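Local coordinates for NUDIX hydrolase (Alicyclobacillus acidocaldarius subsp. acidocaldarius, PDB 3QSJ), which probably hydrolyses phosphorus-containing acid anhydrides as a metal-dependent member of the Nudix family, at residues 89-101 against 123-136. Sequence-based numbering, arbitrary orientation. Where two conformers were deposited one is given.
Sequences WLLAVRDGEGTKM and WLSARGLAFDLGLL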
loop_
_atom_site.group_PDB
_atom_site.type_symbol
_atom_site.label_atom_id
_atom_site.label_comp_id
_atom_site.label_asym_id
_atom_site.label_seq_id
_atom_site.Cartn_x
_atom_site.Cartn_y
_atom_site.Cartn_z
ATOM N N TRP A 89 4.194 4.159 9.165
ATOM C CA TRP A 89 3.668 3.046 9.977
ATOM C C TRP A 89 4.117 1.735 9.308
ATOM O O TRP A 89 3.948 1.571 8.079
ATOM C CB TRP A 89 2.123 3.058 10.065
ATOM C CG TRP A 89 1.586 4.216 10.888
ATOM C CD1 TRP A 89 1.350 5.486 10.452
ATOM C CD2 TRP A 89 1.177 4.188 12.265
ATOM N NE1 TRP A 89 0.932 6.282 11.496
ATOM C CE2 TRP A 89 0.822 5.513 12.623
ATOM C CE3 TRP A 89 1.193 3.200 13.264
ATOM C CZ2 TRP A 89 0.387 5.852 13.916
ATOM C CZ3 TRP A 89 0.709 3.521 14.518
ATOM C CH2 TRP A 89 0.280 4.823 14.824
ATOM N N LEU A 90 4.582 0.786 10.130
ATOM C CA LEU A 90 4.888 -0.568 9.655
ATOM C C LEU A 90 3.740 -1.385 10.032
ATOM O O LEU A 90 3.475 -1.578 11.240
ATOM C CB LEU A 90 6.132 -1.193 10.317
ATOM C CG LEU A 90 7.445 -0.985 9.634
ATOM C CD1 LEU A 90 8.614 -1.370 10.553
ATOM C CD2 LEU A 90 7.514 -1.726 8.303
ATOM N N LEU A 91 3.025 -1.874 9.029
ATOM C CA LEU A 91 1.850 -2.710 9.219
ATOM C C LEU A 91 2.222 -4.164 9.248
ATOM O O LEU A 91 3.213 -4.577 8.622
ATOM C CB LEU A 91 0.853 -2.512 8.068
ATOM C CG LEU A 91 -0.046 -1.273 8.184
ATOM C CD1 LEU A 91 0.739 -0.050 8.200
ATOM C CD2 LEU A 91 -0.932 -1.198 7.066
ATOM N N ALA A 92 1.374 -4.957 9.944
ATOM C CA ALA A 92 1.495 -6.442 9.947
ATOM C C ALA A 92 2.870 -6.956 10.368
ATOM O O ALA A 92 3.302 -7.994 9.896
ATOM C CB ALA A 92 1.146 -6.995 8.545
ATOM N N VAL A 93 3.473 -6.317 11.336
ATOM C CA VAL A 93 4.770 -6.793 11.871
ATOM C C VAL A 93 4.510 -7.575 13.166
ATOM O O VAL A 93 3.648 -7.167 13.994
ATOM C CB VAL A 93 5.755 -5.611 12.059
ATOM C CG1 VAL A 93 7.024 -6.011 12.850
ATOM C CG2 VAL A 93 6.158 -5.039 10.687
ATOM N N ARG A 94 5.304 -8.662 13.378
ATOM C CA ARG A 94 5.208 -9.412 14.638
ATOM C C ARG A 94 6.544 -10.089 14.931
ATOM O O ARG A 94 7.400 -10.184 14.046
ATOM C CB ARG A 94 4.122 -10.505 14.481
ATOM C CG ARG A 94 4.316 -11.369 13.241
ATOM C CD ARG A 94 3.482 -12.637 13.367
ATOM N NE ARG A 94 4.227 -13.604 14.160
ATOM C CZ ARG A 94 3.872 -14.873 14.277
ATOM N NH1 ARG A 94 2.809 -15.335 13.619
ATOM N NH2 ARG A 94 4.601 -15.704 15.011
ATOM N N ASP A 95 6.684 -10.665 16.132
ATOM C CA ASP A 95 7.901 -11.440 16.427
ATOM C C ASP A 95 7.535 -12.946 16.419
ATOM O O ASP A 95 6.389 -13.315 16.140
ATOM C CB ASP A 95 8.503 -11.024 17.769
ATOM C CG ASP A 95 7.624 -11.205 18.983
ATOM O OD1 ASP A 95 6.609 -11.946 18.887
ATOM O OD2 ASP A 95 7.980 -10.665 20.047
ATOM N N GLY A 96 8.495 -13.809 16.775
ATOM C CA GLY A 96 8.276 -15.249 16.767
ATOM C C GLY A 96 7.218 -15.719 17.734
ATOM O O GLY A 96 6.637 -16.774 17.530
ATOM N N GLU A 97 6.986 -14.959 18.812
ATOM C CA GLU A 97 5.958 -15.312 19.798
ATOM C C GLU A 97 4.569 -14.779 19.381
ATOM O O GLU A 97 3.603 -15.056 20.075
ATOM C CB GLU A 97 6.338 -14.796 21.201
ATOM C CG GLU A 97 7.582 -15.440 21.805
ATOM C CD GLU A 97 8.019 -14.824 23.121
ATOM O OE1 GLU A 97 7.608 -13.677 23.425
ATOM O OE2 GLU A 97 8.785 -15.497 23.849
ATOM N N GLY A 98 4.464 -14.099 18.229
ATOM C CA GLY A 98 3.164 -13.626 17.760
ATOM C C GLY A 98 2.748 -12.266 18.275
ATOM O O GLY A 98 1.640 -11.785 17.981
ATOM N N THR A 99 3.644 -11.609 19.013
ATOM C CA THR A 99 3.365 -10.283 19.552
ATOM C C THR A 99 3.393 -9.308 18.392
ATOM O O THR A 99 4.410 -9.232 17.713
ATOM C CB THR A 99 4.409 -9.943 20.639
ATOM O OG1 THR A 99 4.320 -10.938 21.661
ATOM C CG2 THR A 99 4.261 -8.515 21.197
ATOM N N LYS A 100 2.280 -8.524 18.203
ATOM C CA LYS A 100 2.150 -7.534 17.102
ATOM C C LYS A 100 2.778 -6.180 17.451
ATOM O O LYS A 100 2.711 -5.717 18.606
ATOM C CB LYS A 100 0.674 -7.335 16.746
ATOM C CG LYS A 100 -0.045 -8.640 16.357
ATOM C CD LYS A 100 -1.565 -8.410 16.216
ATOM C CE LYS A 100 -2.222 -9.390 15.249
ATOM N NZ LYS A 100 -2.393 -10.748 15.853
HETATM N N MSE A 101 3.458 -5.578 16.493
HETATM C CA MSE A 101 3.976 -4.236 16.662
HETATM C C MSE A 101 2.766 -3.321 16.426
HETATM O O MSE A 101 2.092 -3.474 15.407
HETATM C CB MSE A 101 5.069 -3.939 15.609
HETATM C CG MSE A 101 5.305 -2.444 15.452
HETATM SE SE MSE A 101 6.791 -2.119 14.210
HETATM C CE MSE A 101 7.999 -2.714 15.398
ATOM N N TRP A 123 16.542 -3.100 9.716
ATOM C CA TRP A 123 15.834 -2.692 10.936
ATOM C C TRP A 123 15.079 -3.910 11.507
ATOM O O TRP A 123 15.081 -4.124 12.732
ATOM C CB TRP A 123 14.861 -1.524 10.612
ATOM C CG TRP A 123 14.203 -0.926 11.825
ATOM C CD1 TRP A 123 14.629 0.165 12.537
ATOM C CD2 TRP A 123 12.987 -1.349 12.432
ATOM N NE1 TRP A 123 13.778 0.395 13.599
ATOM C CE2 TRP A 123 12.741 -0.490 13.530
ATOM C CE3 TRP A 123 12.062 -2.368 12.156
ATOM C CZ2 TRP A 123 11.629 -0.642 14.355
ATOM C CZ3 TRP A 123 10.995 -2.543 13.006
ATOM C CH2 TRP A 123 10.772 -1.674 14.074
ATOM N N LEU A 124 14.423 -4.687 10.624
ATOM C CA LEU A 124 13.667 -5.856 11.085
ATOM C C LEU A 124 14.601 -6.955 11.642
ATOM O O LEU A 124 14.294 -7.564 12.670
ATOM C CB LEU A 124 12.807 -6.433 9.958
ATOM C CG LEU A 124 11.624 -5.496 9.559
ATOM C CD1 LEU A 124 10.959 -5.987 8.292
ATOM C CD2 LEU A 124 10.534 -5.471 10.702
ATOM N N SER A 125 15.722 -7.227 10.925
ATOM C CA SER A 125 16.647 -8.325 11.258
ATOM C C SER A 125 17.461 -8.071 12.523
ATOM O O SER A 125 17.853 -9.026 13.202
ATOM C CB SER A 125 17.498 -8.719 10.055
ATOM O OG SER A 125 18.461 -7.733 9.730
ATOM N N ALA A 126 17.623 -6.802 12.910
ATOM C CA ALA A 126 18.285 -6.466 14.187
ATOM C C ALA A 126 17.315 -6.764 15.360
ATOM O O ALA A 126 17.727 -6.859 16.533
ATOM C CB ALA A 126 18.682 -4.980 14.193
ATOM N N ARG A 127 16.019 -6.922 15.037
ATOM C CA ARG A 127 14.971 -7.108 16.048
ATOM C C ARG A 127 14.324 -8.506 16.029
ATOM O O ARG A 127 13.507 -8.830 16.917
ATOM C CB ARG A 127 13.888 -6.012 15.875
ATOM C CG ARG A 127 14.409 -4.633 16.306
ATOM C CD ARG A 127 13.573 -3.471 15.758
ATOM N NE ARG A 127 14.122 -2.221 16.281
ATOM C CZ ARG A 127 15.203 -1.625 15.782
ATOM N NH1 ARG A 127 15.833 -2.146 14.742
ATOM N NH2 ARG A 127 15.715 -0.550 16.380
ATOM N N GLY A 128 14.672 -9.324 15.037
ATOM C CA GLY A 128 14.057 -10.639 14.919
ATOM C C GLY A 128 12.599 -10.576 14.512
ATOM O O GLY A 128 11.829 -11.497 14.805
ATOM N N LEU A 129 12.192 -9.482 13.847
ATOM C CA LEU A 129 10.801 -9.275 13.422
ATOM C C LEU A 129 10.563 -9.624 11.951
ATOM O O LEU A 129 11.505 -9.586 11.145
ATOM C CB LEU A 129 10.446 -7.782 13.651
ATOM C CG LEU A 129 10.493 -7.283 15.093
ATOM C CD1 LEU A 129 10.153 -5.834 15.135
ATOM C CD2 LEU A 129 9.635 -8.122 15.997
ATOM N N ALA A 130 9.276 -9.837 11.566
ATOM C CA ALA A 130 8.986 -10.023 10.153
ATOM C C ALA A 130 7.544 -9.733 9.950
ATOM O O ALA A 130 6.794 -9.562 10.950
ATOM C CB ALA A 130 9.344 -11.465 9.695
ATOM N N PHE A 131 7.144 -9.685 8.674
ATOM C CA PHE A 131 5.740 -9.378 8.352
ATOM C C PHE A 131 4.857 -10.605 8.480
ATOM O O PHE A 131 5.276 -11.708 8.099
ATOM C CB PHE A 131 5.641 -8.888 6.928
ATOM C CG PHE A 131 6.252 -7.509 6.777
ATOM C CD1 PHE A 131 5.675 -6.403 7.409
ATOM C CD2 PHE A 131 7.440 -7.333 6.062
ATOM C CE1 PHE A 131 6.168 -5.116 7.213
ATOM C CE2 PHE A 131 7.975 -6.045 5.885
ATOM C CZ PHE A 131 7.333 -4.938 6.454
ATOM N N ASP A 132 3.613 -10.394 8.931
ATOM C CA ASP A 132 2.626 -11.490 8.947
ATOM C C ASP A 132 1.833 -11.224 7.646
ATOM O O ASP A 132 0.895 -10.389 7.608
ATOM C CB ASP A 132 1.715 -11.370 10.198
ATOM C CG ASP A 132 0.611 -12.436 10.168
ATOM O OD1 ASP A 132 0.576 -13.241 9.181
ATOM O OD2 ASP A 132 -0.216 -12.471 11.136
ATOM N N LEU A 133 2.197 -11.940 6.589
ATOM C CA LEU A 133 1.523 -11.764 5.287
ATOM C C LEU A 133 0.053 -12.251 5.276
ATOM O O LEU A 133 -0.718 -11.830 4.410
ATOM C CB LEU A 133 2.334 -12.486 4.212
ATOM C CG LEU A 133 3.756 -11.906 4.058
ATOM C CD1 LEU A 133 4.559 -12.669 2.968
ATOM C CD2 LEU A 133 3.731 -10.348 3.841
ATOM N N GLY A 134 -0.323 -13.019 6.290
ATOM C CA GLY A 134 -1.681 -13.502 6.467
ATOM C C GLY A 134 -2.664 -12.347 6.704
ATOM O O GLY A 134 -3.889 -12.519 6.588
ATOM N N LEU A 135 -2.141 -11.192 7.108
ATOM C CA LEU A 135 -2.945 -9.960 7.360
ATOM C C LEU A 135 -3.210 -9.185 6.053
ATOM O O LEU A 135 -3.969 -8.223 6.079
ATOM C CB LEU A 135 -2.245 -9.079 8.380
ATOM C CG LEU A 135 -2.252 -9.639 9.798
ATOM C CD1 LEU A 135 -1.424 -8.702 10.718
ATOM C CD2 LEU A 135 -3.681 -9.757 10.337
ATOM N N LEU A 136 -2.657 -9.631 4.928
ATOM C CA LEU A 136 -2.941 -8.960 3.625
ATOM C C LEU A 136 -3.720 -9.841 2.707
ATOM O O LEU A 136 -3.517 -11.072 2.742
ATOM C CB LEU A 136 -1.628 -8.590 2.881
ATOM C CG LEU A 136 -1.071 -7.193 3.252
ATOM C CD1 LEU A 136 -0.693 -7.099 4.794
ATOM C CD2 LEU A 136 0.238 -7.010 2.484
#
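Val-93 and Phe-131 face each other as a non-hydrogen-bonded pair of a short antiparallel two-stranded sheet. Val-93 CG2 lies 3.5 Å from Phe-131 CE1. The edge of the Phe-131 ring meets Leu-91 O, 3.3 Å from CD1, and Leu-90 CD2. Leu-90 forks between two rings, since its other methyl, CD1, sits 3.6 Å from Trp-123 CZ3. The side chains of selenomethionine Met-101 and Trp-123 approach each other from opposite directions. The Met-101 CG is anti to the backbone N (chi1 161°), and a bend at chi3 sets CE at the rim of the indole, near the ring plane. Met-101 CE also touches Leu-129 CD1. The Leu-129 side chain crosses that of Val-93 at about a right angle.

Arg-94 and Ala-130 form the hydrogen-bonded pair, with two nearly straight backbone bonds. A third bond runs from Asp-132 N to Ala-92 O (2.6 Å). Arg-94 lays CD against Asp-132 CB (3.8 Å), then turns its guanidinium to Asp-95 O. NE and NH2 both grip that oxygen, which also accepts a bond from Gly-98 N in the type I turn 95-98. Phe-61 makes a cation-pi contact with Arg-94 and a backbone bond with Phe-131. With an alanine here instead of Arg-94, Asp-95 O would probably lose its two side-chain donors and Phe-61 its cation.

The small sheet packs beside helix 72-87, the Nudix helix, which carries calcium ligands Glu-82 and Glu-86 and touches Leu-90, Leu-91 and Phe-131. Leu-91 and Leu-136 reach strands 7-18 and 151-160.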